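Local coordinates for Iron(III) ABC transporter, periplasmic iron-compound-binding protein (Vibrio cholerae, PDB 5GGY), which probably binds iron-loaded siderophores, including the ferric complex of Desferal, in the periplasm and passes them to an ABC transporter for iron uptake, at residues Val162-Phe167 with Tyr184-Leu189; Val173-Glu178 with Ser210-Val215. All blocks are in the same frame, centred on the assembly; numbering follows the deposited sequence.

Contact 1: residues Val162-Phe167 with Tyr184-Leu189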
# COMPACT_ATOMS: atom_id res chain seq x y z
N VAL A 162 -6.79 0.97 -21.77
CA VAL A 162 -5.39 0.88 -22.16
C VAL A 162 -4.91 -0.56 -22.22
O VAL A 162 -5.20 -1.36 -21.33
CB VAL A 162 -4.48 1.68 -21.20
CG1 VAL A 162 -3.02 1.54 -21.59
CG2 VAL A 162 -4.88 3.14 -21.16
N VAL A 163 -4.18 -0.90 -23.28
CA VAL A 163 -3.48 -2.17 -23.34
C VAL A 163 -1.97 -1.93 -23.38
O VAL A 163 -1.49 -1.03 -24.07
CB VAL A 163 -3.93 -3.01 -24.57
CG1 VAL A 163 -3.72 -2.25 -25.86
CG2 VAL A 163 -3.20 -4.35 -24.60
N THR A 164 -1.24 -2.71 -22.60
CA THR A 164 0.21 -2.56 -22.51
C THR A 164 0.93 -3.79 -23.07
O THR A 164 0.46 -4.92 -22.90
CB THR A 164 0.66 -2.35 -21.06
OG1 THR A 164 2.05 -2.68 -20.94
CG2 THR A 164 -0.15 -3.23 -20.12
N LEU A 165 2.06 -3.56 -23.73
CA LEU A 165 2.81 -4.67 -24.31
C LEU A 165 4.27 -4.33 -24.60
O LEU A 165 4.68 -3.18 -24.55
CB LEU A 165 2.13 -5.17 -25.61
CG LEU A 165 1.87 -4.35 -26.88
CD1 LEU A 165 1.02 -3.11 -26.62
CD2 LEU A 165 3.15 -3.97 -27.63
N ARG A 166 5.04 -5.38 -24.88
CA ARG A 166 6.37 -5.25 -25.47
C ARG A 166 6.38 -6.02 -26.78
O ARG A 166 5.60 -6.96 -26.97
CB ARG A 166 7.46 -5.78 -24.53
CG ARG A 166 7.67 -4.97 -23.26
CD ARG A 166 8.85 -5.52 -22.47
NE ARG A 166 8.94 -4.94 -21.13
CZ ARG A 166 9.73 -3.92 -20.81
NH1 ARG A 166 9.75 -3.45 -19.57
NH2 ARG A 166 10.49 -3.35 -21.74
N PHE A 167 7.26 -5.62 -27.69
CA PHE A 167 7.38 -6.32 -28.97
C PHE A 167 8.31 -7.52 -28.87
O PHE A 167 9.46 -7.39 -28.46
CB PHE A 167 7.89 -5.37 -30.05
CG PHE A 167 6.86 -4.41 -30.57
CD1 PHE A 167 5.90 -4.83 -31.48
CD2 PHE A 167 6.84 -3.10 -30.15
CE1 PHE A 167 4.95 -3.94 -31.96
CE2 PHE A 167 5.89 -2.22 -30.62
CZ PHE A 167 4.94 -2.64 -31.52
N TYR A 184 -1.58 -4.02 -12.78
CA TYR A 184 -1.75 -3.44 -11.45
C TYR A 184 -1.64 -1.93 -11.52
O TYR A 184 -2.41 -1.20 -10.89
CB TYR A 184 -0.72 -4.03 -10.49
CG TYR A 184 -0.57 -3.28 -9.18
CD1 TYR A 184 0.35 -2.24 -9.04
CD2 TYR A 184 -1.31 -3.64 -8.06
CE1 TYR A 184 0.49 -1.57 -7.84
CE2 TYR A 184 -1.18 -2.98 -6.86
CZ TYR A 184 -0.27 -1.94 -6.76
OH TYR A 184 -0.13 -1.27 -5.56
N VAL A 185 -0.66 -1.46 -12.29
CA VAL A 185 -0.44 -0.04 -12.49
C VAL A 185 -1.64 0.63 -13.15
O VAL A 185 -2.08 1.70 -12.72
CB VAL A 185 0.83 0.21 -13.33
CG1 VAL A 185 0.83 1.61 -13.93
CG2 VAL A 185 2.09 -0.03 -12.50
N LEU A 186 -2.17 -0.01 -14.19
CA LEU A 186 -3.35 0.50 -14.89
C LEU A 186 -4.56 0.61 -13.96
O LEU A 186 -5.22 1.64 -13.93
CB LEU A 186 -3.70 -0.41 -16.08
CG LEU A 186 -2.70 -0.48 -17.23
CD1 LEU A 186 -3.18 -1.43 -18.31
CD2 LEU A 186 -2.44 0.90 -17.80
N GLU A 187 -4.83 -0.45 -13.21
CA GLU A 187 -5.95 -0.46 -12.27
C GLU A 187 -5.78 0.61 -11.19
O GLU A 187 -6.74 1.29 -10.82
CB GLU A 187 -6.11 -1.84 -11.63
CG GLU A 187 -6.43 -2.96 -12.59
CD GLU A 187 -6.44 -4.31 -11.91
OE1 GLU A 187 -6.28 -4.35 -10.67
OE2 GLU A 187 -6.60 -5.34 -12.60
N GLN A 188 -4.56 0.74 -10.70
CA GLN A 188 -4.24 1.71 -9.66
C GLN A 188 -4.30 3.14 -10.21
O GLN A 188 -4.38 4.10 -9.44
CB GLN A 188 -2.86 1.42 -9.08
CG GLN A 188 -2.66 1.88 -7.65
CD GLN A 188 -3.35 0.98 -6.64
OE1 GLN A 188 -4.56 1.10 -6.40
NE2 GLN A 188 -2.59 0.08 -6.04
N LEU A 189 -4.25 3.27 -11.53
CA LEU A 189 -4.27 4.58 -12.17
C LEU A 189 -5.68 4.98 -12.59
O LEU A 189 -5.89 6.05 -13.14
CB LEU A 189 -3.34 4.59 -13.38
CG LEU A 189 -2.32 5.73 -13.47
CD1 LEU A 189 -1.61 5.89 -12.14
CD2 LEU A 189 -1.33 5.44 -14.58
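Leu186 meets Val162 and Thr164 through the two methyl branches of its side chain. All three residues are buried, and every contact between 162-167 and 184-189 passes through this one leucine.

The apolar contacts come first. Leu186 CD2 lies against the side of Val162, with CG1 of that valine at 3.9 Å. It is almost as near to the branch point, with Val162 CB 4.0 Å from Leu186 CD2. Leu186 CD1 turns to Thr164 and touches its methyl group, CG2, at 4.0 Å. The leucine crosses both strand side chains at a slant. With chi2 at 179°, CD1 is anti to CA and reaches furthest out, to lie between Thr164 CG2 and Val162 O. Thr164 has OG1 opposite its backbone N (chi1 160°), which leaves CG2 as the atom that meets the leucine.

A methyl-to-carbonyl contact is the second kind. Leu186 CD1 is 3.6 Å from Val162 O. No hydrogen bond links the segments, and their nearest CA atoms, those of Val162 and Leu186, are 7.6 Å apart.

This is helix-on-sheet packing in a periplasmic binding protein of the FhuD type, in which a long helix joins two lobes. Strand 161-167 belongs to the mixed sheet of one lobe. Helix 181-188 packs on one face of that sheet. Tyr184 of this helix and Leu189 just after it touch the long helix 130-154; Val185 touches helix 262-276.

The hydrogen bonds here lie within each segment or run to neighbouring residues. Backbone bonds join Val162 to Ser192 and Val163 to Tyr219 and Leu221. In the helix, Gln188 N bonds to Tyr184 O at 2.9 Å. Glu187 OE1 bonds to Ser57 OG of the second subunit, so the helix also reaches the subunit interface.

Contact 2: residues Val173-Glu178 with Ser210-Val215; sequences VFLYTE and SELQHV
Leu212 packs against Leu175 and Val173, two buried residues of the same strand. The closer part of the contact is between the leucines. Leu175 CD2 and Leu212 CD2 are 4.0 Å apart, methyl to methyl. The two side chains run past each other in opposite directions and meet near their ends. Leu212 sends its other branch to the valine, but less closely: Leu212 CD1 is 4.4 Å from Val173 CG2. The CA atoms of Val173 and Leu212 are 8.9 Å apart, so side chains alone bridge the gap. In Leu212, CG stands opposite the carbonyl carbon (chi1 -67°), and a chi2 of -167° puts CD1, the branch that meets Val173, anti to CA.

Phe243 of helix 242-245 touches Leu212 and Val215, and adds to the apolar cluster. The turn ends at this buried Val215, whose N bonds to Leu212 O at 3.0 Å. The arrangement is a short 3-10 turn lying over a face of the mixed sheet of one lobe. Strand 204-208 pairs antiparallel with strand 172-176. The chain then turns through 210-214, and Leu212 folds back over the neighbouring strand. Backbone bonds of Val173 with Lys207 and of Leu175 with Val205 fix that pairing.

The outer side of the turn is looser and more polar. Gln213 and His214 are exposed and make no contact with 173-178. Several bonds stay within the turn. Gln213 N reaches Ser210 O at 3.1 Å, and the same oxygen takes a second bond from Gln213 NE2 at 3.3 Å. The glutamine side chain runs back along the turn, and its NE2 and the backbone N reach the oxygen from opposite faces of the carbonyl plane. Glu211 starts toward the strand, but its side chain leads away, and OE2 forms a salt bridge with Arg208.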
# COMPACT_ATOMS: atom_id res chain seq x y z
N VAL A 173 3.79 -9.95 -30.36
CA VAL A 173 3.61 -9.03 -29.23
C VAL A 173 3.41 -9.77 -27.90
O VAL A 173 2.75 -10.80 -27.85
CB VAL A 173 2.43 -8.07 -29.50
CG1 VAL A 173 1.60 -7.84 -28.25
CG2 VAL A 173 2.93 -6.76 -30.08
N PHE A 174 4.00 -9.23 -26.84
CA PHE A 174 3.79 -9.73 -25.48
C PHE A 174 2.78 -8.87 -24.73
O PHE A 174 3.14 -7.86 -24.15
CB PHE A 174 5.10 -9.77 -24.69
CG PHE A 174 6.04 -10.86 -25.12
CD1 PHE A 174 5.64 -12.19 -25.11
CD2 PHE A 174 7.33 -10.55 -25.51
CE1 PHE A 174 6.51 -13.19 -25.51
CE2 PHE A 174 8.20 -11.55 -25.90
CZ PHE A 174 7.80 -12.87 -25.90
N LEU A 175 1.52 -9.29 -24.75
CA LEU A 175 0.47 -8.58 -24.01
C LEU A 175 0.59 -8.84 -22.52
O LEU A 175 0.72 -9.99 -22.10
CB LEU A 175 -0.92 -8.98 -24.50
CG LEU A 175 -1.32 -8.55 -25.91
CD1 LEU A 175 -2.73 -9.02 -26.22
CD2 LEU A 175 -1.22 -7.04 -26.06
N TYR A 176 0.52 -7.78 -21.72
CA TYR A 176 0.60 -7.94 -20.27
C TYR A 176 -0.75 -8.33 -19.68
O TYR A 176 -1.76 -7.68 -19.94
CB TYR A 176 1.14 -6.66 -19.62
CG TYR A 176 2.63 -6.53 -19.80
CD1 TYR A 176 3.51 -7.21 -18.97
CD2 TYR A 176 3.16 -5.77 -20.84
CE1 TYR A 176 4.87 -7.12 -19.14
CE2 TYR A 176 4.53 -5.67 -21.02
CZ TYR A 176 5.38 -6.35 -20.17
OH TYR A 176 6.74 -6.26 -20.34
N THR A 177 -0.74 -9.40 -18.90
CA THR A 177 -1.97 -10.04 -18.45
C THR A 177 -2.44 -9.55 -17.08
O THR A 177 -1.87 -8.62 -16.51
CB THR A 177 -1.79 -11.57 -18.39
OG1 THR A 177 -0.88 -11.91 -17.33
CG2 THR A 177 -1.24 -12.10 -19.71
N GLU A 178 -3.49 -10.19 -16.57
CA GLU A 178 -4.16 -9.75 -15.34
C GLU A 178 -3.25 -9.78 -14.12
O GLU A 178 -3.37 -8.93 -13.23
CB GLU A 178 -5.39 -10.63 -15.08
CG GLU A 178 -6.22 -10.20 -13.89
CD GLU A 178 -7.37 -11.15 -13.60
OE1 GLU A 178 -8.19 -10.83 -12.72
OE2 GLU A 178 -7.44 -12.21 -14.26
N SER A 210 -1.25 -8.64 -35.63
CA SER A 210 -2.56 -8.41 -36.24
C SER A 210 -3.71 -8.49 -35.24
O SER A 210 -4.79 -7.96 -35.48
CB SER A 210 -2.79 -9.40 -37.37
OG SER A 210 -2.71 -10.74 -36.90
N GLU A 211 -3.48 -9.17 -34.11
CA GLU A 211 -4.51 -9.31 -33.08
C GLU A 211 -4.85 -7.98 -32.43
O GLU A 211 -5.91 -7.83 -31.82
CB GLU A 211 -4.07 -10.31 -32.01
CG GLU A 211 -4.23 -11.77 -32.40
CD GLU A 211 -5.69 -12.18 -32.54
OE1 GLU A 211 -6.56 -11.53 -31.94
OE2 GLU A 211 -5.95 -13.17 -33.26
N LEU A 212 -3.95 -7.00 -32.56
CA LEU A 212 -4.18 -5.68 -31.98
C LEU A 212 -5.25 -4.90 -32.75
O LEU A 212 -5.64 -3.81 -32.34
CB LEU A 212 -2.88 -4.88 -31.94
CG LEU A 212 -1.79 -5.39 -30.99
CD1 LEU A 212 -0.71 -4.34 -30.83
CD2 LEU A 212 -2.39 -5.77 -29.65
N GLN A 213 -5.71 -5.46 -33.86
CA GLN A 213 -6.82 -4.87 -34.61
C GLN A 213 -8.08 -4.83 -33.76
O GLN A 213 -8.93 -3.95 -33.94
CB GLN A 213 -7.09 -5.65 -35.90
CG GLN A 213 -6.19 -5.28 -37.06
CD GLN A 213 -6.54 -6.05 -38.32
OE1 GLN A 213 -6.91 -5.47 -39.34
NE2 GLN A 213 -6.44 -7.38 -38.25
N HIS A 214 -8.19 -5.76 -32.82
CA HIS A 214 -9.35 -5.82 -31.93
C HIS A 214 -9.36 -4.68 -30.92
O HIS A 214 -10.29 -4.56 -30.12
CB HIS A 214 -9.38 -7.16 -31.19
CG HIS A 214 -10.02 -8.27 -31.98
ND1 HIS A 214 -9.46 -9.52 -32.09
CD2 HIS A 214 -11.16 -8.31 -32.69
CE1 HIS A 214 -10.23 -10.29 -32.83
NE2 HIS A 214 -11.28 -9.57 -33.22
N VAL A 215 -8.33 -3.84 -30.96
CA VAL A 215 -8.27 -2.68 -30.08
C VAL A 215 -8.80 -1.44 -30.81
O VAL A 215 -8.05 -0.54 -31.16
CB VAL A 215 -6.85 -2.42 -29.57
CG1 VAL A 215 -6.87 -1.41 -28.43
CG2 VAL A 215 -6.20 -3.72 -29.11

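Overall arrangement
Contacts 1 and 2 share the mixed sheet of the C-terminal lobe, which follows the long helix 130-154, and their centres are about 11 Å apart. Strands 161-167 and 172-176 are antiparallel neighbours in it. The segments alternate along the chain: 162-167, 173-178, 184-189, then 210-215. The contacts lie on opposite faces of the sheet. Val162 and Thr164 point toward helix 181-188, whereas Val163 points away from it and packs on Leu175, on the face that the 210-214 turn covers. Between the strands, Arg166 O and Phe174 N probably bond at 2.8 Å. Arg166 NE also bonds to Tyr176 OH. Together the contacts show a sheet packed on both faces, as expected for a lobe of this binding-protein family.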